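Local coordinates for CMP/dCMP-type deaminase domain-containing protein (Aspergillus oryzae RIB40, PDB 7DRY) that is a zinc-binding deaminase of the cytidine deaminase fold that probably deaminates a pyrimidine intermediate in riboflavin biosynthesis, at residues 61-66 with 99-104; 68-73 with 82-87; 76-81 with 113-118; 167-172 with 177-182. All coordinates share one frame; numbering follows the deposited sequence.

Contact 1 (61-66 with 99-104). With ZN (zinc ion), chain B; SO4 (sulfate ion), chain C.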
# COMPACT_ATOMS: atom_id res chain seq x y z
N HIS A 61 2.65 8.12 -4.08
CA HIS A 61 1.66 7.09 -3.79
C HIS A 61 1.58 6.81 -2.29
O HIS A 61 2.44 7.22 -1.51
CB HIS A 61 2.01 5.82 -4.55
CG HIS A 61 1.70 5.89 -6.01
ND1 HIS A 61 1.69 4.77 -6.82
CD2 HIS A 61 1.43 6.94 -6.82
CE1 HIS A 61 1.39 5.13 -8.06
NE2 HIS A 61 1.23 6.44 -8.08
N ALA A 62 0.54 6.08 -1.89
CA ALA A 62 0.31 5.82 -0.47
C ALA A 62 1.45 5.01 0.15
O ALA A 62 1.94 5.33 1.25
CB ALA A 62 -1.00 5.08 -0.28
N GLU A 63 1.84 3.91 -0.51
CA GLU A 63 2.88 3.06 0.05
C GLU A 63 4.20 3.80 0.09
O GLU A 63 4.99 3.64 1.04
CB GLU A 63 3.03 1.79 -0.80
CG GLU A 63 1.72 1.02 -1.03
CD GLU A 63 1.01 1.40 -2.33
OE1 GLU A 63 0.55 2.55 -2.47
OE2 GLU A 63 0.90 0.55 -3.22
N GLN A 64 4.46 4.60 -0.95
CA GLN A 64 5.62 5.48 -0.99
C GLN A 64 5.63 6.42 0.21
O GLN A 64 6.64 6.53 0.92
CB GLN A 64 5.57 6.27 -2.30
CG GLN A 64 6.67 7.29 -2.52
CD GLN A 64 6.53 7.98 -3.87
OE1 GLN A 64 5.50 7.85 -4.55
NE2 GLN A 64 7.57 8.70 -4.27
N CYS A 65 4.51 7.10 0.46
CA CYS A 65 4.45 8.03 1.58
C CYS A 65 4.58 7.30 2.91
O CYS A 65 5.21 7.80 3.85
CB CYS A 65 3.13 8.79 1.53
SG CYS A 65 3.17 10.05 0.21
N CYS A 66 3.97 6.12 3.03
CA CYS A 66 4.08 5.34 4.26
C CYS A 66 5.53 5.05 4.60
O CYS A 66 5.98 5.24 5.75
CB CYS A 66 3.29 4.05 4.07
SG CYS A 66 3.24 2.95 5.51
N MET A 99 -5.61 -0.37 -2.56
CA MET A 99 -5.48 -0.91 -3.91
C MET A 99 -4.17 -1.68 -4.05
O MET A 99 -3.21 -1.46 -3.31
CB MET A 99 -5.55 0.22 -4.95
CG MET A 99 -6.85 1.02 -4.89
SD MET A 99 -7.03 2.20 -6.23
CE MET A 99 -7.40 1.10 -7.61
N GLU A 100 -4.14 -2.60 -5.02
CA GLU A 100 -2.96 -3.40 -5.30
C GLU A 100 -1.75 -2.48 -5.52
O GLU A 100 -1.86 -1.50 -6.26
CB GLU A 100 -3.21 -4.20 -6.59
CG GLU A 100 -2.02 -4.99 -7.09
CD GLU A 100 -2.25 -5.55 -8.48
OE1 GLU A 100 -3.34 -5.31 -9.04
OE2 GLU A 100 -1.35 -6.21 -9.02
N PRO A 101 -0.60 -2.77 -4.91
CA PRO A 101 0.59 -1.94 -5.17
C PRO A 101 1.00 -1.98 -6.63
O PRO A 101 1.00 -3.03 -7.27
CB PRO A 101 1.66 -2.56 -4.27
CG PRO A 101 1.11 -3.89 -3.84
CD PRO A 101 -0.37 -3.77 -3.86
N CYS A 102 1.36 -0.81 -7.16
CA CYS A 102 1.67 -0.72 -8.57
C CYS A 102 3.03 -1.33 -8.90
O CYS A 102 3.97 -1.29 -8.10
CB CYS A 102 1.62 0.74 -9.06
SG CYS A 102 2.83 1.89 -8.31
N GLY A 103 3.11 -1.90 -10.10
CA GLY A 103 4.36 -2.43 -10.59
C GLY A 103 4.90 -1.64 -11.77
O GLY A 103 6.00 -1.91 -12.27
N LYS A 104 4.12 -0.66 -12.21
CA LYS A 104 4.46 0.23 -13.31
C LYS A 104 3.77 1.56 -13.03
O LYS A 104 2.66 1.58 -12.49
CB LYS A 104 3.97 -0.34 -14.64
CG LYS A 104 4.37 0.46 -15.86
CD LYS A 104 4.50 -0.42 -17.09
CE LYS A 104 4.45 0.40 -18.37
NZ LYS A 104 3.09 0.40 -18.97
ZN ZN B . 2.07 2.80 -6.43
S SO4 C . 1.60 7.77 -11.89
O1 SO4 C . 1.01 7.54 -10.56
O2 SO4 C . 1.14 9.07 -12.36
O3 SO4 C . 3.05 7.77 -11.78
O4 SO4 C . 1.13 6.67 -12.72
O HOH W 1 -1.81 1.14 -4.35
O HOH W 2 -0.34 2.07 -6.28
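His61 and Cys102 meet at the zinc ion, which they grip from the start of helix 62-73 and from the loop after strand 91-97. ND1 of His61 lies 2.0 Å from zinc and SG of Cys102 2.2 Å from it. This leaves the sulfur 3.4 Å from ND1, at the edge of the ring and near its plane. The cysteine reaches the metal by setting SG between its own backbone N and carbonyl carbon (chi1 63°). Cys112 and a water 2.5 Å from zinc complete the site. At the far edge of the imidazole, NE2 donates in plane to O1 of a sulfate at 2.7 Å, an anion also held by Arg105, Ser107 and Asn59. His61 is the N-cap of the helix, and its backbone N donates to OE1 of Gln64 at 2.9 Å. Two residues on, Glu63 bends at chi2 (93°), crossing Pro101 at about a right angle and bringing OE2 to 3.2 Å from CA of Pro101. A second water, not the one on zinc, lies within hydrogen-bonding distance of this oxygen and of O of Met99; with more acceptors near it than protons, it cannot serve all of them at once. Since ND1 is spent on zinc, the ring's proton sits on NE2. The metal would polarise its water, consistent with the family's mechanism, in which the glutamate of the His-Ala-Glu motif shuttles protons.

Contact 2 (68-73 with 82-87)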
# COMPACT_ATOMS: atom_id res chain seq x y z
N SER A 68 8.23 6.61 3.26
CA SER A 68 9.00 7.84 3.37
C SER A 68 8.75 8.54 4.71
O SER A 68 9.67 9.16 5.26
CB SER A 68 8.62 8.77 2.23
OG SER A 68 9.15 8.28 1.01
N ASN A 69 7.53 8.45 5.25
CA ASN A 69 7.27 9.01 6.57
C ASN A 69 8.17 8.35 7.60
O ASN A 69 8.78 9.02 8.45
CB ASN A 69 5.81 8.78 6.95
CG ASN A 69 4.85 9.68 6.21
OD1 ASN A 69 5.22 10.75 5.73
ND2 ASN A 69 3.60 9.26 6.14
N TYR A 70 8.27 7.01 7.55
CA TYR A 70 9.13 6.30 8.48
C TYR A 70 10.59 6.70 8.29
O TYR A 70 11.31 6.93 9.27
CB TYR A 70 8.94 4.79 8.30
CG TYR A 70 9.54 3.98 9.42
CD1 TYR A 70 8.81 3.66 10.56
CD2 TYR A 70 10.86 3.53 9.36
CE1 TYR A 70 9.35 2.92 11.58
CE2 TYR A 70 11.41 2.78 10.39
CZ TYR A 70 10.64 2.48 11.49
OH TYR A 70 11.20 1.74 12.52
N ALA A 71 11.04 6.79 7.04
CA ALA A 71 12.41 7.23 6.77
C ALA A 71 12.69 8.61 7.35
O ALA A 71 13.76 8.83 7.95
CB ALA A 71 12.66 7.22 5.26
N ALA A 72 11.76 9.56 7.19
CA ALA A 72 11.98 10.90 7.72
C ALA A 72 12.09 10.89 9.23
O ALA A 72 12.95 11.56 9.81
CB ALA A 72 10.85 11.84 7.27
N VAL A 73 11.21 10.15 9.90
CA VAL A 73 11.26 10.08 11.36
C VAL A 73 12.58 9.48 11.83
O VAL A 73 13.10 9.86 12.88
CB VAL A 73 10.02 9.32 11.86
CG1 VAL A 73 10.18 8.88 13.29
CG2 VAL A 73 8.78 10.20 11.70
N TRP A 82 14.97 0.69 4.22
CA TRP A 82 15.22 -0.70 4.57
C TRP A 82 16.15 -0.83 5.77
O TRP A 82 16.03 -1.78 6.55
CB TRP A 82 15.80 -1.44 3.36
CG TRP A 82 17.25 -1.13 3.01
CD1 TRP A 82 17.71 -0.20 2.11
CD2 TRP A 82 18.42 -1.78 3.53
NE1 TRP A 82 19.09 -0.23 2.05
CE2 TRP A 82 19.55 -1.19 2.92
CE3 TRP A 82 18.62 -2.80 4.47
CZ2 TRP A 82 20.85 -1.59 3.21
CZ3 TRP A 82 19.91 -3.19 4.76
CH2 TRP A 82 21.01 -2.59 4.13
N GLU A 83 17.08 0.11 5.94
CA GLU A 83 18.07 -0.00 7.01
C GLU A 83 17.47 0.20 8.39
O GLU A 83 18.08 -0.21 9.38
CB GLU A 83 19.16 1.06 6.83
CG GLU A 83 19.92 0.99 5.53
CD GLU A 83 20.94 2.12 5.39
OE1 GLU A 83 21.08 2.93 6.33
OE2 GLU A 83 21.57 2.21 4.32
N VAL A 84 16.29 0.82 8.48
CA VAL A 84 15.73 1.24 9.76
C VAL A 84 14.39 0.59 10.08
O VAL A 84 13.93 0.71 11.22
CB VAL A 84 15.61 2.77 9.87
CG1 VAL A 84 16.99 3.42 9.85
CG2 VAL A 84 14.73 3.32 8.76
N LEU A 85 13.73 -0.06 9.12
CA LEU A 85 12.47 -0.72 9.44
C LEU A 85 12.71 -1.84 10.44
O LEU A 85 13.78 -2.48 10.45
CB LEU A 85 11.84 -1.30 8.18
CG LEU A 85 11.19 -0.27 7.27
CD1 LEU A 85 10.90 -0.91 5.91
CD2 LEU A 85 9.93 0.31 7.90
N PRO A 86 11.72 -2.13 11.30
CA PRO A 86 11.89 -3.20 12.29
C PRO A 86 12.19 -4.53 11.62
O PRO A 86 11.67 -4.85 10.55
CB PRO A 86 10.54 -3.24 13.00
CG PRO A 86 9.94 -1.92 12.78
CD PRO A 86 10.42 -1.45 11.43
N SER A 87 13.02 -5.33 12.30
CA SER A 87 13.38 -6.66 11.82
C SER A 87 13.65 -7.50 13.08
O SER A 87 14.80 -7.65 13.51
CB SER A 87 14.60 -6.61 10.90
OG SER A 87 14.79 -7.86 10.27
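Tyr70 of helix 62-73, on the side turned to the loop, reaches three consecutive residues there, Val84, Leu85 and Pro86. Its CG stands anti to the backbone N (chi1 -167°), which carries the ring off the helix toward that loop. Val84 comes first: its CG2 rests 3.7 Å from CE2 of Tyr70, the valine side chain running alongside the ring, antiparallel to it. The carbonyl O of Val84 lies in the plane of the ring, at its edge and 3.2 Å from OH of Tyr70. A hydrogen bond is possible there, but the phenol proton has another acceptor within reach. Leu85 follows and takes a face: its CD2 sits 3.9 Å from the ring centroid, 21° off the normal and displaced toward the rim, a CH-pi contact. The backbone O of Leu85 is held by Arg124. Pro86 ends the set, bringing CD to 3.5 Å from OH of Tyr70 at an oblique angle to the ring. Tyr70 also stacks on His74 and touches Val48 and Ser49, while Pro86 leans on Val48. The contact closes the return loop of a beta-alpha-beta crossover, strand 46-52 to helix 62-73 to strand 91-97, within the cytidine deaminase fold.

Contact 3 (76-81 with 113-118)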
# COMPACT_ATOMS: atom_id res chain seq x y z
N VAL A 76 16.78 8.99 7.66
CA VAL A 76 17.47 8.39 6.51
C VAL A 76 16.74 8.76 5.23
O VAL A 76 15.53 9.03 5.26
CB VAL A 76 17.60 6.86 6.64
CG1 VAL A 76 18.46 6.48 7.84
CG2 VAL A 76 16.24 6.18 6.69
N PRO A 77 17.44 8.80 4.09
CA PRO A 77 16.75 8.96 2.81
C PRO A 77 15.76 7.83 2.60
O PRO A 77 15.92 6.72 3.10
CB PRO A 77 17.89 8.89 1.78
CG PRO A 77 19.16 9.11 2.55
CD PRO A 77 18.89 8.59 3.93
N GLU A 78 14.69 8.12 1.85
CA GLU A 78 13.63 7.14 1.70
C GLU A 78 14.12 5.86 1.00
O GLU A 78 13.63 4.76 1.32
CB GLU A 78 12.43 7.75 0.97
CG GLU A 78 12.76 8.37 -0.37
CD GLU A 78 12.69 7.36 -1.50
OE1 GLU A 78 11.92 6.38 -1.38
OE2 GLU A 78 13.41 7.54 -2.51
N ASP A 79 15.08 5.98 0.08
CA ASP A 79 15.59 4.76 -0.55
C ASP A 79 16.39 3.89 0.41
O ASP A 79 16.67 2.73 0.07
CB ASP A 79 16.33 5.04 -1.88
CG ASP A 79 17.63 5.83 -1.71
OD1 ASP A 79 18.08 6.07 -0.57
OD2 ASP A 79 18.22 6.20 -2.75
N ARG A 80 16.74 4.40 1.59
CA ARG A 80 17.46 3.65 2.61
C ARG A 80 16.57 3.26 3.79
O ARG A 80 17.09 2.89 4.85
CB ARG A 80 18.68 4.43 3.09
CG ARG A 80 19.84 4.46 2.09
CD ARG A 80 20.97 5.38 2.55
NE ARG A 80 21.32 5.17 3.95
CZ ARG A 80 21.80 6.11 4.76
NH1 ARG A 80 21.98 7.35 4.31
NH2 ARG A 80 22.08 5.82 6.02
N VAL A 81 15.25 3.34 3.63
CA VAL A 81 14.36 3.00 4.74
C VAL A 81 14.52 1.54 5.14
O VAL A 81 14.26 1.19 6.30
CB VAL A 81 12.89 3.35 4.39
CG1 VAL A 81 12.28 2.34 3.44
CG2 VAL A 81 12.04 3.47 5.67
N VAL A 113 5.69 -1.62 -5.79
CA VAL A 113 6.15 -2.98 -5.52
C VAL A 113 7.67 -3.01 -5.38
O VAL A 113 8.21 -3.71 -4.52
CB VAL A 113 5.63 -3.95 -6.60
CG1 VAL A 113 6.37 -5.28 -6.51
CG2 VAL A 113 4.14 -4.17 -6.43
N GLN A 114 8.37 -2.23 -6.20
CA GLN A 114 9.82 -2.18 -6.10
C GLN A 114 10.27 -1.53 -4.80
O GLN A 114 11.26 -1.96 -4.19
CB GLN A 114 10.40 -1.46 -7.32
CG GLN A 114 10.32 -2.27 -8.63
CD GLN A 114 9.00 -2.09 -9.39
OE1 GLN A 114 7.95 -1.86 -8.79
NE2 GLN A 114 9.06 -2.21 -10.72
N ARG A 115 9.55 -0.49 -4.34
CA ARG A 115 9.84 0.10 -3.03
C ARG A 115 9.63 -0.93 -1.92
O ARG A 115 10.38 -0.95 -0.94
CB ARG A 115 8.94 1.32 -2.77
CG ARG A 115 9.15 2.47 -3.71
CD ARG A 115 8.23 3.64 -3.33
NE ARG A 115 8.14 4.55 -4.46
CZ ARG A 115 9.03 5.50 -4.73
NH1 ARG A 115 8.88 6.24 -5.82
NH2 ARG A 115 10.03 5.73 -3.90
N ILE A 116 8.61 -1.78 -2.06
CA ILE A 116 8.34 -2.81 -1.06
C ILE A 116 9.42 -3.89 -1.10
O ILE A 116 9.95 -4.31 -0.06
CB ILE A 116 6.94 -3.40 -1.29
CG1 ILE A 116 5.87 -2.37 -0.93
CG2 ILE A 116 6.76 -4.70 -0.51
CD1 ILE A 116 4.51 -2.70 -1.54
N ILE A 117 9.78 -4.36 -2.30
CA ILE A 117 10.76 -5.43 -2.43
C ILE A 117 12.11 -5.01 -1.86
O ILE A 117 12.82 -5.82 -1.24
CB ILE A 117 10.88 -5.87 -3.90
CG1 ILE A 117 9.62 -6.63 -4.32
CG2 ILE A 117 12.14 -6.72 -4.12
CD1 ILE A 117 9.52 -6.86 -5.81
N ARG A 118 12.49 -3.75 -2.04
CA ARG A 118 13.81 -3.35 -1.58
C ARG A 118 13.90 -3.16 -0.07
O ARG A 118 14.99 -2.93 0.44
CB ARG A 118 14.31 -2.12 -2.33
CG ARG A 118 13.65 -0.86 -1.94
CD ARG A 118 14.24 0.32 -2.70
NE ARG A 118 13.49 1.52 -2.37
CZ ARG A 118 13.60 2.69 -2.98
NH1 ARG A 118 12.84 3.70 -2.58
NH2 ARG A 118 14.45 2.85 -3.99
O HOH W 3 11.29 3.61 0.10
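Glu78 offers its carboxylate to two arginines at once, Arg115 and Arg118, and is the side chain to follow. Its CB lies against OG of Ser68 on helix 62-73, 3.3 Å away. CG is then tucked between the backbone N and the carbonyl carbon (chi1 55°), and the chain bends again at chi2, which swings the acid group over to the end of helix 112-117. CD itself lies near NH1 of Arg118 and NH2 of Arg115, and its OE1 is the oxygen that bonds to both. OE1 forms salt bridges with NH2 of Arg115 at 3.2 Å and with NH1 of Arg118 at 3.1 Å. OE2 stands further back, 3.9 Å from that same NH1 of Arg118. OE1 meets the edge of each guanidinium, but the carboxylate is turned 57° from the plane of Arg115 and 49° from that of Arg118, so neither pair is a flat, two-pronged bridge. Arg118 is extended from CG to NE and lays a guanidinium face on Asp79, whose CB is 3.6 Å from NH2 of Arg118. A water in the plane of this guanidinium accepts from NH1 of Arg118 at 3.1 Å and lies 2.9 Å from the backbone O of Glu78. Arg115 has a further tie, a weak hydrogen bond from NH1 to O of Leu110, and touches Gln64. Two positive groups sharing one oxygen should keep Glu78 ionised, and the resulting three-residue network joins the 3-10 turn to the helix that starts with the zinc ligand Cys112.

Contact 4 (167-172 with 177-182)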
# COMPACT_ATOMS: atom_id res chain seq x y z
N ILE A 167 -13.66 1.48 -2.02
CA ILE A 167 -12.25 1.75 -2.30
C ILE A 167 -12.10 2.48 -3.63
O ILE A 167 -11.35 3.46 -3.73
CB ILE A 167 -11.44 0.45 -2.26
CG1 ILE A 167 -11.27 0.00 -0.81
CG2 ILE A 167 -10.09 0.61 -2.96
CD1 ILE A 167 -10.72 -1.42 -0.68
N LEU A 168 -12.83 2.04 -4.66
CA LEU A 168 -12.73 2.66 -5.97
C LEU A 168 -13.37 4.04 -5.99
O LEU A 168 -12.81 4.97 -6.58
CB LEU A 168 -13.37 1.76 -7.03
CG LEU A 168 -12.61 0.47 -7.29
CD1 LEU A 168 -13.46 -0.52 -8.06
CD2 LEU A 168 -11.32 0.77 -8.04
N GLU A 169 -14.53 4.20 -5.35
CA GLU A 169 -15.20 5.50 -5.32
C GLU A 169 -14.30 6.56 -4.70
O GLU A 169 -14.22 7.69 -5.20
CB GLU A 169 -16.51 5.44 -4.55
CG GLU A 169 -17.59 4.50 -5.13
CD GLU A 169 -18.34 5.07 -6.31
OE1 GLU A 169 -17.99 6.17 -6.79
OE2 GLU A 169 -19.30 4.41 -6.75
N VAL A 170 -13.62 6.21 -3.60
CA VAL A 170 -12.69 7.15 -2.99
C VAL A 170 -11.50 7.38 -3.91
O VAL A 170 -11.09 8.52 -4.15
CB VAL A 170 -12.27 6.62 -1.61
CG1 VAL A 170 -11.07 7.41 -1.07
CG2 VAL A 170 -13.45 6.65 -0.63
N ALA A 171 -10.95 6.30 -4.46
CA ALA A 171 -9.72 6.39 -5.23
C ALA A 171 -9.85 7.37 -6.40
O ALA A 171 -8.93 8.17 -6.65
CB ALA A 171 -9.31 5.02 -5.76
N VAL A 172 -10.95 7.31 -7.14
CA VAL A 172 -11.09 8.09 -8.37
C VAL A 172 -11.99 9.32 -8.19
O VAL A 172 -12.52 9.84 -9.18
CB VAL A 172 -11.51 7.23 -9.57
CG1 VAL A 172 -10.53 6.08 -9.78
CG2 VAL A 172 -12.93 6.71 -9.39
N ASN A 177 -14.99 11.18 -15.13
CA ASN A 177 -16.10 10.24 -15.25
C ASN A 177 -15.95 9.12 -14.25
O ASN A 177 -15.87 7.94 -14.60
CB ASN A 177 -16.26 9.74 -16.69
CG ASN A 177 -16.27 10.88 -17.69
OD1 ASN A 177 -17.21 11.67 -17.74
ND2 ASN A 177 -15.21 10.97 -18.49
N ARG A 178 -15.92 9.51 -12.97
CA ARG A 178 -15.57 8.58 -11.91
C ARG A 178 -16.55 7.42 -11.82
O ARG A 178 -16.14 6.27 -11.66
CB ARG A 178 -15.49 9.33 -10.58
CG ARG A 178 -16.66 10.26 -10.35
CD ARG A 178 -16.39 11.23 -9.22
NE ARG A 178 -17.51 12.14 -9.05
CZ ARG A 178 -17.46 13.28 -8.37
NH1 ARG A 178 -16.33 13.66 -7.79
NH2 ARG A 178 -18.54 14.04 -8.27
N GLU A 179 -17.86 7.70 -11.93
CA GLU A 179 -18.83 6.64 -11.70
C GLU A 179 -18.77 5.59 -12.80
O GLU A 179 -18.88 4.39 -12.53
CB GLU A 179 -20.24 7.21 -11.55
CG GLU A 179 -20.45 8.05 -10.30
CD GLU A 179 -19.67 7.56 -9.08
OE1 GLU A 179 -18.99 8.39 -8.43
OE2 GLU A 179 -19.73 6.35 -8.78
N GLU A 180 -18.58 6.03 -14.04
CA GLU A 180 -18.38 5.10 -15.15
C GLU A 180 -17.10 4.30 -14.96
O GLU A 180 -17.06 3.10 -15.23
CB GLU A 180 -18.37 5.89 -16.46
CG GLU A 180 -19.72 6.50 -16.84
CD GLU A 180 -20.01 7.86 -16.18
OE1 GLU A 180 -19.25 8.29 -15.28
OE2 GLU A 180 -21.00 8.50 -16.58
N GLU A 181 -16.05 4.96 -14.45
CA GLU A 181 -14.77 4.29 -14.21
C GLU A 181 -14.88 3.27 -13.08
O GLU A 181 -14.27 2.19 -13.15
CB GLU A 181 -13.71 5.35 -13.90
CG GLU A 181 -12.34 4.81 -13.57
CD GLU A 181 -11.29 5.91 -13.49
OE1 GLU A 181 -10.10 5.58 -13.30
OE2 GLU A 181 -11.64 7.10 -13.64
N VAL A 182 -15.64 3.59 -12.03
CA VAL A 182 -15.86 2.62 -10.96
C VAL A 182 -16.57 1.38 -11.50
O VAL A 182 -16.24 0.25 -11.12
CB VAL A 182 -16.63 3.27 -9.80
CG1 VAL A 182 -17.08 2.22 -8.78
CG2 VAL A 182 -15.76 4.32 -9.12
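This is a helical hairpin at the C-terminal end of the modelled chain: helix 164-171 turns back into helix 178-187, the short axes 9.5 Å apart and roughly antiparallel, with 145° between their directions. Valines fill the seam. Val182 points CG2 at CG2 of Val172 from 3.7 Å, the side chains crossing obliquely, and the same methyl lies 4.1 Å from CB of Leu168. Its other branch, CG1, stands anti to the backbone N (chi1 170°) and comes to 3.7 Å from OE2 of Glu169. Nearer the turn, O of Val172 is 3.3 Å from CB of Arg178, and CG1 of Val172 touches OE1 of Glu181 at 3.6 Å. The polar ends of these two chains go to the turn itself: Arg178 NH1 donates to O of Ala173, and Glu181 OE2 pairs with ND1 of His175. At one flank two acids face each other, Glu169 and Glu179, with carboxylates almost coplanar (19°) and OE1 of Glu169 only 2.6 Å from OE2 of Glu179. So close an approach suggests that the pair shares a proton; Glu169 OE2 has in addition a salt bridge to NE of Arg165. Further along, Leu168 reaches Ala185 and Leu186 of helix 178-187. Val170, its CB turned away from the hairpin partner, packs on Leu13 and Ala16 of helix 5-16, while Ile167, Leu168 and Ala171 meet Met99 in the loop following strand 91-97.

Contact 1 holds the zinc ion, and the others are arranged round it at different removes. Contact 3 is the nearest, its centre about 12 Å from that of contact 1, and the two touch: O of Cys102 lies 2.9 Å from N of Val113, a probable hydrogen bond, and Gln64 packs on Arg115. Contact 2 shares helix 62-73 with contact 1 and sits about 9 Å, centre to centre, from contact 3, the two linked by a probable hydrogen bond between Ala71 O and Val76 N, 3.0 Å apart. Contact 4 lies across the chain's centre from contacts 2 and 3, and meets contact 1 through Met99; the side chain of Val172 is about 13 Å from zinc.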